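Local coordinates for NAD_Gly3P_dh, NAD-dependent glycerol-3-phosphate dehydrogenase (Streptosporangium roseum, PDB 5OCM) that reduces imines to amines with NADPH as the hydride donor, working as an imine reductase built on a two-domain dehydrogenase-type fold, at the interface of chains A and B. Sequence-based numbering; all coordinates share one arbitrary frame. Chains: chain A/B, NAD_Gly3P_dh, NAD-dependent glycerol-3-phosphate dehydrogenase.

Contact 1: the interface of chains A and B. Residues chain A 181, 184, 198, 201-202, 205-206, 209; chain B 176, 216-217, 220.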
# COMPACT_ATOMS: atom_id res chain seq x y z
N LEU A 181 -3.73 2.98 3.63
CA LEU A 181 -4.30 4.27 3.93
C LEU A 181 -3.95 4.75 5.36
O LEU A 181 -3.66 5.94 5.55
CB LEU A 181 -5.85 4.24 3.82
CG LEU A 181 -6.38 4.13 2.38
CD1 LEU A 181 -7.86 4.06 2.44
CD2 LEU A 181 -5.95 5.34 1.59
N PHE A 184 -0.42 5.94 5.23
CA PHE A 184 -0.37 7.20 4.51
C PHE A 184 -0.84 8.36 5.42
O PHE A 184 -0.19 9.43 5.48
CB PHE A 184 -1.27 7.20 3.26
CG PHE A 184 -1.42 8.58 2.67
CD1 PHE A 184 -0.35 9.17 2.03
CD2 PHE A 184 -2.58 9.27 2.83
CE1 PHE A 184 -0.42 10.48 1.57
CE2 PHE A 184 -2.70 10.59 2.33
CZ PHE A 184 -1.60 11.20 1.72
N ALA A 198 -0.69 17.56 3.00
CA ALA A 198 -0.92 16.17 2.56
C ALA A 198 -0.87 16.03 1.04
O ALA A 198 -0.39 15.03 0.51
CB ALA A 198 -2.22 15.69 3.10
N PHE A 201 2.69 15.72 -0.07
CA PHE A 201 3.19 14.38 0.25
C PHE A 201 2.64 13.31 -0.69
O PHE A 201 3.36 12.38 -1.06
CB PHE A 201 2.86 14.07 1.70
CG PHE A 201 3.28 12.69 2.17
CD1 PHE A 201 4.57 12.25 1.95
CD2 PHE A 201 2.40 11.90 2.89
CE1 PHE A 201 4.98 10.99 2.43
CE2 PHE A 201 2.79 10.65 3.37
CZ PHE A 201 4.09 10.18 3.15
N ALA A 202 1.37 13.42 -1.07
CA ALA A 202 0.69 12.34 -1.82
C ALA A 202 1.42 11.80 -3.04
O ALA A 202 1.52 10.58 -3.21
CB ALA A 202 -0.75 12.69 -2.14
N ALA A 205 4.16 9.59 -1.84
CA ALA A 205 3.57 8.35 -1.31
C ALA A 205 3.18 7.43 -2.46
O ALA A 205 3.47 6.24 -2.42
CB ALA A 205 2.40 8.63 -0.42
N ASN A 206 2.53 7.97 -3.49
CA ASN A 206 2.04 7.11 -4.58
C ASN A 206 3.17 6.52 -5.44
O ASN A 206 3.12 5.34 -5.82
CB ASN A 206 1.03 7.86 -5.44
CG ASN A 206 -0.32 8.05 -4.75
OD1 ASN A 206 -1.13 8.94 -5.18
ND2 ASN A 206 -0.62 7.25 -3.80
N ILE A 209 4.54 3.75 -3.26
CA ILE A 209 3.62 2.63 -3.23
C ILE A 209 3.80 1.79 -4.48
O ILE A 209 3.78 0.51 -4.43
CB ILE A 209 2.13 3.11 -3.07
CG1 ILE A 209 1.88 3.55 -1.62
CG2 ILE A 209 1.15 2.00 -3.41
CD1 ILE A 209 0.64 4.44 -1.49
N ILE B 176 4.63 3.47 5.16
CA ILE B 176 3.68 2.97 4.14
C ILE B 176 4.13 1.62 3.64
O ILE B 176 3.30 0.72 3.43
CB ILE B 176 3.47 4.00 2.97
CG1 ILE B 176 3.00 5.33 3.54
CG2 ILE B 176 2.46 3.46 1.98
CD1 ILE B 176 2.86 6.41 2.54
N VAL B 216 -5.59 7.60 -2.04
CA VAL B 216 -4.59 8.43 -1.36
C VAL B 216 -4.71 9.89 -1.86
O VAL B 216 -4.71 10.84 -1.05
CB VAL B 216 -3.17 7.87 -1.59
CG1 VAL B 216 -2.10 8.86 -1.18
CG2 VAL B 216 -2.98 6.57 -0.84
N SER B 217 -4.71 10.07 -3.17
CA SER B 217 -4.74 11.45 -3.76
C SER B 217 -6.03 12.20 -3.33
O SER B 217 -5.99 13.34 -2.89
CB SER B 217 -4.64 11.40 -5.25
OG SER B 217 -3.43 10.83 -5.66
N ALA B 220 -5.98 12.95 0.46
CA ALA B 220 -5.02 14.00 0.76
C ALA B 220 -5.67 15.40 0.63
O ALA B 220 -5.44 16.31 1.44
CB ALA B 220 -3.82 13.90 -0.14
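B:Val216 puts its CG1 methyl squarely over the middle of the A:Phe184 ring, 3.6 Å from the ring centroid, in a CH-pi contact. That methyl stands anti to the backbone N (chi1 167°), the orientation that carries it off helix 198-225 of chain B and into chain A. From another direction the carboxamide of A:Asn206 meets B:Val216 tip to tip, its ND2 lying 3.4 Å from CG1, so one methyl is caught between an aromatic face and an amide. The other branch, CG2, slides past A:Leu181 CD2. The same carboxamide uses its OD1 to take a weak hydrogen bond of 3.0 Å from B:Ser217 OG, a polar link in a mostly apolar patch. Beyond the ring, B:Ala220 CB packs on A:Ala202 CB at 3.9 Å and touches the A:Phe184 rim at CZ; the small alanines probably allow helices 198-225 of the two chains to come close here. An alanine in place of A:Phe184 would probably open a gap beneath B:Val216 CG1 and leave that methyl and B:Ala220 without their aromatic support. At the backbone end of A:Phe184, B:Ile176 from helix 165-192 extends its CD1 towards A:Ala205 CB (3.7 Å) and the backbone CA of A:Phe184, and meets the A:Phe201 ring tip to tip at CZ. B:Ile176 crosses A:Ile209 at about a right angle, CG2 3.7 Å from CG1. Within chain A, A:Ala205 CB lies over the rim of one A:Phe201 face, while A:Phe184 O sits at that ring's edge, in plane.

Contact 2: the interface of chains A and B. Residues chain A 212, 215-216, 219, 238, 279; chain B 177-178, 181, 185.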
# COMPACT_ATOMS: atom_id res chain seq x y z
N VAL A 212 6.68 -0.35 -4.02
CA VAL A 212 6.42 -1.42 -3.04
C VAL A 212 5.76 -2.61 -3.73
O VAL A 212 5.95 -3.77 -3.31
CB VAL A 212 5.60 -0.86 -1.87
CG1 VAL A 212 5.14 -1.98 -0.95
CG2 VAL A 212 6.47 0.16 -1.08
N PHE A 215 8.20 -5.21 -4.44
CA PHE A 215 8.56 -5.98 -3.26
C PHE A 215 7.48 -7.04 -3.01
O PHE A 215 7.80 -8.17 -2.67
CB PHE A 215 8.73 -5.14 -1.98
CG PHE A 215 9.52 -3.85 -2.14
CD1 PHE A 215 10.42 -3.68 -3.16
CD2 PHE A 215 9.34 -2.85 -1.22
CE1 PHE A 215 11.09 -2.47 -3.30
CE2 PHE A 215 10.03 -1.64 -1.35
CZ PHE A 215 10.88 -1.45 -2.42
N VAL A 216 6.21 -6.67 -3.19
CA VAL A 216 5.13 -7.64 -3.02
C VAL A 216 5.39 -8.87 -3.93
O VAL A 216 5.27 -10.01 -3.49
CB VAL A 216 3.76 -7.01 -3.33
CG1 VAL A 216 2.65 -8.05 -3.54
CG2 VAL A 216 3.38 -6.02 -2.22
N TYR A 219 8.50 -10.94 -2.74
CA TYR A 219 8.26 -11.57 -1.45
C TYR A 219 7.24 -12.68 -1.60
O TYR A 219 7.33 -13.70 -0.90
CB TYR A 219 7.92 -10.56 -0.37
CG TYR A 219 9.02 -9.56 -0.09
CD1 TYR A 219 10.30 -9.65 -0.68
CD2 TYR A 219 8.80 -8.52 0.80
CE1 TYR A 219 11.27 -8.64 -0.44
CE2 TYR A 219 9.77 -7.54 1.03
CZ TYR A 219 10.97 -7.60 0.42
OH TYR A 219 11.89 -6.59 0.66
N HIS A 238 15.57 -3.37 8.49
CA HIS A 238 14.22 -2.85 8.63
C HIS A 238 13.92 -2.26 10.02
O HIS A 238 13.39 -1.15 10.15
CB HIS A 238 13.13 -3.92 8.29
CG HIS A 238 12.92 -4.16 6.81
ND1 HIS A 238 11.96 -3.46 6.09
CD2 HIS A 238 13.45 -5.06 5.95
CE1 HIS A 238 11.94 -3.94 4.84
NE2 HIS A 238 12.83 -4.90 4.73
N TYR A 279 12.41 -9.59 4.62
CA TYR A 279 11.13 -9.24 5.23
C TYR A 279 10.05 -10.26 4.96
O TYR A 279 9.11 -10.41 5.76
CB TYR A 279 10.66 -7.82 4.81
CG TYR A 279 9.66 -7.21 5.76
CD1 TYR A 279 10.08 -6.51 6.89
CD2 TYR A 279 8.29 -7.37 5.58
CE1 TYR A 279 9.16 -5.95 7.78
CE2 TYR A 279 7.36 -6.87 6.47
CZ TYR A 279 7.80 -6.16 7.60
OH TYR A 279 6.87 -5.69 8.51
N MET B 177 5.45 1.47 3.41
CA MET B 177 5.96 0.14 3.03
C MET B 177 5.55 -0.94 4.01
O MET B 177 5.06 -2.02 3.62
CB MET B 177 7.48 0.19 2.81
CG MET B 177 8.10 -1.18 2.60
SD MET B 177 9.87 -1.15 2.39
CE MET B 177 10.36 -0.71 4.07
N TRP B 178 5.77 -0.69 5.32
CA TRP B 178 5.41 -1.76 6.31
C TRP B 178 3.91 -1.99 6.35
O TRP B 178 3.47 -3.13 6.48
CB TRP B 178 6.00 -1.51 7.71
CG TRP B 178 7.51 -1.44 7.66
CD1 TRP B 178 8.36 -2.38 7.17
CD2 TRP B 178 8.32 -0.35 8.09
NE1 TRP B 178 9.63 -1.95 7.25
CE2 TRP B 178 9.65 -0.69 7.79
CE3 TRP B 178 8.05 0.88 8.68
CZ2 TRP B 178 10.71 0.17 8.06
CZ3 TRP B 178 9.09 1.72 8.94
CH2 TRP B 178 10.40 1.37 8.62
N LEU B 181 3.10 -3.97 3.13
CA LEU B 181 3.67 -5.33 3.16
C LEU B 181 3.05 -6.22 4.22
O LEU B 181 2.75 -7.39 3.96
CB LEU B 181 5.20 -5.30 3.35
CG LEU B 181 6.02 -4.78 2.21
CD1 LEU B 181 7.47 -4.76 2.62
CD2 LEU B 181 5.77 -5.61 0.94
N LEU B 185 1.04 -9.61 3.47
CA LEU B 185 1.43 -10.89 4.09
C LEU B 185 0.30 -11.53 4.89
O LEU B 185 0.06 -12.74 4.76
CB LEU B 185 2.72 -10.78 4.90
CG LEU B 185 3.97 -10.42 4.09
CD1 LEU B 185 5.10 -10.07 5.00
CD2 LEU B 185 4.39 -11.54 3.12
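This is a largely apolar helix-to-helix interface that also holds an indole-to-imidazole hydrogen bond, part of the two-fold contact that joins the chains into a dimer, the likely working form for this enzyme family. B:Leu181 fills its middle: CD1 packs against A:Tyr219 CE2 at 3.9 Å and against A:Tyr279 CD2, while CD2 turns to A:Val212 CG1, beside the symmetry twin of its valine contact with A:Val216. Each branch of the leucine thus has its own wall, aromatic for CD1 and aliphatic for CD2. Farther along the same helix B:Leu185 CD1 adds a looser touch near A:Tyr279. The polar link joins B:Trp178 NE1, the indole N-H, to A:His238 ND1 at 3.0 Å, nearly straight with 171° at the hydrogen. The acceptor lies in the indole plane, whereas the donor is tilted 18° out of the imidazole plane; the rings meet edge-to-face. With ND1 as the acceptor, the bond probably helps to set the turn of the imidazole. A:Tyr279 CD1 sits over the centre of one imidazole face, 3.6 Å above its plane, and the same tyrosine brings CE1 to within 3.7 Å of B:Trp178 CD1, so it braces both partners of the bond. B:Met177 bends at chi3 (70°), swinging its CE methyl over the rim of its neighbour's indole and to 3.7 Å from A:His238 CE1; its sulphur, SD, meets A:Phe215 CE2 at 3.8 Å. Both A:His238 and B:Trp178 also line pockets for 2,2,2-trifluoroacetophenone hydrate, placing this seam beside the active site, where both subunits appear to contribute. In the fold, helix 165-192 of chain B runs along helix 198-225 of chain A, with A:His238 in helix 235-252 and A:Tyr279 at the start of 3-10 helix 279-282.

Contact 1 and contact 2 lie about 17 Å apart, measured between the centres of their C-alpha atoms, along one continuous helical seam. Both draw on helices 165-192 and 198-225: in chain B the neighbours B:Ile176 and B:Met177 divide between them, and in chain A helix 198-225 passes from A:Ile209 in contact 1 to A:Val212 in contact 2. Residues 181 and 216 serve both, with the chains exchanged. Two-fold symmetry repeats each patch, so the long helices are interlocked over much of their length. Contact 1 mainly holds the helices together, while contact 2 reaches the pocket that binds the trifluoroacetophenone hydrate, so dimer assembly probably helps to shape it.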